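PDB 2ODA: HAD family phosphatase from Pseudomonas syringae pv. tomato, which belongs to a Pseudomonas-specific subfamily of the haloacid dehalogenase superfamily, related to phosphonoacetaldehyde hydrolase, and probably acts as a hydrolase. Local coordinates for the interface of chains A and B. Coordinates in Å, arbitrary orientation; residue numbers count along the deposited sequence, not the author numbering. Chains: chain A/B, Hypothetical protein PSPTO_2114.

Contact 1: the interface of chains A and B. Residues chain A 89-90, 123; chain B 103-105.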
loop_
_atom_site.group_PDB
_atom_site.type_symbol
_atom_site.label_atom_id
_atom_site.label_comp_id
_atom_site.label_asym_id
_atom_site.label_seq_id
_atom_site.Cartn_x
_atom_site.Cartn_y
_atom_site.Cartn_z
ATOM N N GLN A 89 -2.268 11.439 -3.784
ATOM C CA GLN A 89 -1.484 10.258 -4.114
ATOM C C GLN A 89 -1.282 9.394 -2.859
ATOM O O GLN A 89 -1.167 9.930 -1.740
ATOM C CB GLN A 89 -0.148 10.631 -4.760
ATOM C CG GLN A 89 -0.257 11.088 -6.220
ATOM C CD GLN A 89 -0.729 9.978 -7.145
ATOM O OE1 GLN A 89 -1.920 9.711 -7.240
ATOM N NE2 GLN A 89 0.215 9.333 -7.849
ATOM N N PRO A 90 -1.213 8.060 -3.038
ATOM C CA PRO A 90 -1.123 7.184 -1.865
ATOM C C PRO A 90 0.238 7.265 -1.166
ATOM O O PRO A 90 0.392 6.770 -0.022
ATOM C CB PRO A 90 -1.320 5.779 -2.462
ATOM C CG PRO A 90 -0.842 5.887 -3.869
ATOM C CD PRO A 90 -1.185 7.303 -4.302
ATOM N N ASN A 123 -6.817 5.876 -1.090
ATOM C CA ASN A 123 -6.020 5.436 -2.253
ATOM C C ASN A 123 -4.936 4.424 -1.897
ATOM O O ASN A 123 -4.693 3.476 -2.652
ATOM C CB ASN A 123 -5.409 6.648 -2.960
ATOM C CG ASN A 123 -6.473 7.521 -3.662
ATOM O OD1 ASN A 123 -7.623 7.122 -3.797
ATOM N ND2 ASN A 123 -6.079 8.721 -4.087
ATOM N N SER B 103 -2.267 5.748 -8.805
ATOM C CA SER B 103 -3.117 6.610 -7.981
ATOM C C SER B 103 -3.893 5.850 -6.892
ATOM O O SER B 103 -4.337 6.456 -5.910
ATOM C CB SER B 103 -4.048 7.449 -8.863
ATOM O OG SER B 103 -5.044 6.624 -9.471
ATOM N N GLN B 104 -4.093 4.541 -7.080
ATOM C CA GLN B 104 -4.794 3.707 -6.095
ATOM C C GLN B 104 -4.201 2.297 -6.039
ATOM O O GLN B 104 -3.909 1.701 -7.086
ATOM C CB GLN B 104 -6.284 3.541 -6.440
ATOM C CG GLN B 104 -7.169 4.734 -6.178
ATOM C CD GLN B 104 -7.245 5.687 -7.364
ATOM O OE1 GLN B 104 -6.946 5.303 -8.494
ATOM N NE2 GLN B 104 -7.657 6.932 -7.112
ATOM N N LEU B 105 -4.079 1.753 -4.822
ATOM C CA LEU B 105 -3.738 0.340 -4.647
ATOM C C LEU B 105 -4.754 -0.592 -5.312
ATOM O O LEU B 105 -4.396 -1.672 -5.834
ATOM C CB LEU B 105 -3.694 0.008 -3.140
ATOM C CG LEU B 105 -3.306 -1.414 -2.736
ATOM C CD1 LEU B 105 -1.880 -1.735 -3.200
ATOM C CD2 LEU B 105 -3.409 -1.602 -1.247
#
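A:Asn123 meets the loop of B:Ser103 and B:Gln104 with one face of its carboxamide, while its backbone carbonyl bonds to the next residue of that loop. That carbonyl oxygen, O, accepts a hydrogen bond from the backbone N of B:Leu105 at 2.8 Å. By docking a helix end of one copy on a loop of the other, the patch probably helps to hold the two copies together. With CG anti to its own carbonyl carbon (chi1 -69°), the amide of A:Asn123 is sent away from this bond and over towards the preceding two residues of chain B. There the two side-chain amides of A:Asn123 and B:Gln104 stand almost perpendicular, their planes 89° apart. B:Gln104 bends at its second torsion, so that its NE2 comes down on the A:Asn123 amide from above its plane and forms a weak hydrogen bond to OD1 at 3.3 Å. Its CG methylene lies over the same face, 3.8 Å from CG of A:Asn123. Over this face too sits the backbone O of B:Ser103, 3.4 Å from ND2 of A:Asn123. Behind the contact, B:Ser103 OG donates to OE1 of B:Gln104 at 2.5 Å, approaching from above the carbonyl plane. This second-shell bond should limit rotation of the glutamine amide and help keep NE2 turned towards chain A. At the other end, OE1 of A:Gln89 touches CA of B:Ser103 at 3.4 Å, and the CD edge of the A:Pro90 ring lies 3.6 Å from the O of B:Ser103. In the fold, A:Asn123 stands near the C-terminal end of helix 115-124, whose dipole may make its carbonyl a somewhat better acceptor. A:Gln89 and A:Pro90 form the loop entering helix 91-99, and the chain B residues belong to the loop between that helix and strand 109-112.

Contact 2: the interface of chains A and B. Residues chain A 90-91, 94-95, 98; chain B 94, 97-98, 102.
A:Trp94 and B:Trp94 stack across the two-fold relation, five-membered ring on five-membered ring, with centroids 3.7 Å apart and planes 7° from parallel. The two NE1 atoms lie 3.5 Å apart within the stack and are not bonded to each other. The opposite face of the A:Trp94 indole is covered by CB of A:Pro90, so this ring is sandwiched between its own chain and the partner. Apolar contacts extend the stack. At the rims, CG of selenomethionine A:Met98 lies in plane at the edge of B:Trp94, 3.5 Å from CE3, and CG of B:Met98 takes the equivalent place beside A:Trp94. B:Leu97 lies over the A:Trp94 six-membered ring on the B:Trp94 face, crossing at about a right angle, its CD1 3.8 Å from CH2. Van der Waals contact with a carboxylate follows: the first torsion of B:Met98 (chi1 -70°) sets CG anti to the carbonyl carbon, and the chain then runs past A:Asp91 in the opposite direction, with SE 3.5 Å from OD2. Polar links run through water. Water 1 joins OD1 of A:Asp91, at 2.7 Å, to the backbone O of B:Val102. Water 2 joins OD2 of A:Asp91 to the backbone O of B:Met98, 2.8 Å from the latter. Together the stacked indoles and selenomethionines make an apolar, helix-to-helix core that probably holds the two copies together.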
loop_
_atom_site.group_PDB
_atom_site.type_symbol
_atom_site.label_atom_id
_atom_site.label_comp_id
_atom_site.label_asym_id
_atom_site.label_seq_id
_atom_site.Cartn_x
_atom_site.Cartn_y
_atom_site.Cartn_z
ATOM N N PRO A 90 -1.213 8.060 -3.038
ATOM C CA PRO A 90 -1.123 7.184 -1.865
ATOM C C PRO A 90 0.238 7.265 -1.166
ATOM O O PRO A 90 0.392 6.770 -0.022
ATOM C CB PRO A 90 -1.320 5.779 -2.462
ATOM C CG PRO A 90 -0.842 5.887 -3.869
ATOM C CD PRO A 90 -1.185 7.303 -4.302
ATOM N N ASP A 91 1.211 7.861 -1.862
ATOM C CA ASP A 91 2.619 7.847 -1.463
ATOM C C ASP A 91 2.869 8.220 -0.020
ATOM O O ASP A 91 3.622 7.558 0.662
ATOM C CB ASP A 91 3.437 8.805 -2.348
ATOM C CG ASP A 91 3.418 8.413 -3.810
ATOM O OD1 ASP A 91 2.336 8.042 -4.335
ATOM O OD2 ASP A 91 4.481 8.490 -4.452
ATOM N N TRP A 94 1.943 5.233 2.236
ATOM C CA TRP A 94 2.924 4.145 2.100
ATOM C C TRP A 94 4.277 4.503 2.711
ATOM O O TRP A 94 4.905 3.697 3.417
ATOM C CB TRP A 94 3.088 3.722 0.646
ATOM C CG TRP A 94 1.856 3.088 0.039
ATOM C CD1 TRP A 94 0.875 2.376 0.701
ATOM C CD2 TRP A 94 1.506 3.059 -1.347
ATOM N NE1 TRP A 94 -0.068 1.936 -0.198
ATOM C CE2 TRP A 94 0.293 2.331 -1.459
ATOM C CE3 TRP A 94 2.086 3.589 -2.511
ATOM C CZ2 TRP A 94 -0.339 2.114 -2.683
ATOM C CZ3 TRP A 94 1.455 3.371 -3.731
ATOM C CH2 TRP A 94 0.245 2.641 -3.801
HETATM N N MSE A 95 4.732 5.721 2.481
HETATM C CA MSE A 95 6.017 6.089 3.040
HETATM C C MSE A 95 6.027 6.190 4.562
HETATM O O MSE A 95 7.038 5.864 5.183
HETATM C CB MSE A 95 6.568 7.325 2.349
HETATM C CG MSE A 95 7.250 6.922 1.037
HETATM SE SE MSE A 95 7.582 8.489 -0.030
HETATM C CE MSE A 95 8.784 9.413 1.213
HETATM N N MSE A 98 6.120 2.576 5.773
HETATM C CA MSE A 98 7.506 2.120 5.591
HETATM C C MSE A 98 8.465 2.659 6.660
HETATM O O MSE A 98 9.292 1.910 7.200
HETATM C CB MSE A 98 7.992 2.464 4.196
HETATM C CG MSE A 98 7.333 1.619 3.120
HETATM SE SE MSE A 98 7.682 2.336 1.318
HETATM C CE MSE A 98 9.587 2.314 1.295
ATOM N N TRP B 94 5.302 -1.341 -2.847
ATOM C CA TRP B 94 4.864 0.048 -2.776
ATOM C C TRP B 94 5.768 0.968 -3.562
ATOM O O TRP B 94 5.292 1.855 -4.285
ATOM C CB TRP B 94 4.783 0.507 -1.330
ATOM C CG TRP B 94 3.649 -0.119 -0.579
ATOM C CD1 TRP B 94 2.486 -0.642 -1.096
ATOM C CD2 TRP B 94 3.548 -0.234 0.840
ATOM N NE1 TRP B 94 1.678 -1.100 -0.060
ATOM C CE2 TRP B 94 2.314 -0.859 1.131
ATOM C CE3 TRP B 94 4.396 0.108 1.897
ATOM C CZ2 TRP B 94 1.894 -1.122 2.453
ATOM C CZ3 TRP B 94 3.976 -0.153 3.215
ATOM C CH2 TRP B 94 2.752 -0.783 3.473
ATOM N N LEU B 97 4.981 0.626 -7.236
ATOM C CA LEU B 97 3.742 1.357 -7.579
ATOM C C LEU B 97 3.977 2.876 -7.665
ATOM O O LEU B 97 3.492 3.553 -8.580
ATOM C CB LEU B 97 2.602 0.996 -6.605
ATOM C CG LEU B 97 2.164 -0.476 -6.550
ATOM C CD1 LEU B 97 1.110 -0.654 -5.445
ATOM C CD2 LEU B 97 1.631 -0.938 -7.940
HETATM N N MSE B 98 4.723 3.420 -6.710
HETATM C CA MSE B 98 5.084 4.841 -6.740
HETATM C C MSE B 98 5.878 5.248 -7.972
HETATM O O MSE B 98 5.638 6.320 -8.548
HETATM C CB MSE B 98 5.813 5.234 -5.458
HETATM C CG MSE B 98 4.859 5.213 -4.268
HETATM SE SE MSE B 98 5.786 5.755 -2.643
HETATM C CE MSE B 98 6.341 4.083 -2.021
ATOM N N VAL B 102 1.146 5.321 -9.619
ATOM C CA VAL B 102 -0.153 4.700 -9.399
ATOM C C VAL B 102 -0.998 5.574 -8.469
ATOM O O VAL B 102 -0.499 6.086 -7.468
ATOM C CB VAL B 102 0.049 3.254 -8.853
ATOM C CG1 VAL B 102 -1.141 2.744 -8.088
ATOM C CG2 VAL B 102 0.406 2.297 -10.020
HETATM O O HOH W 1 2.254 6.764 -6.725
HETATM O O HOH W 2 4.833 8.613 -7.137
#

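Contact 1 and contact 2 are neighbouring patches of one two-fold interface, the centres of their C-alpha atoms about 7 Å apart, and they share A:Pro90. That proline stands ahead of helix 91-99, whose copies supply most of contact 2. On chain B the patches run along the sequence, from that helix into the loop, where B:Val102 of contact 2 directly precedes B:Ser103 of contact 1. Contact 1 adds polar, backbone-led links from the end of helix 115-124 to the largely apolar core of contact 2. Symmetry repeats both with the chains exchanged, which is consistent with a dimer, although the structure alone does not establish one in solution.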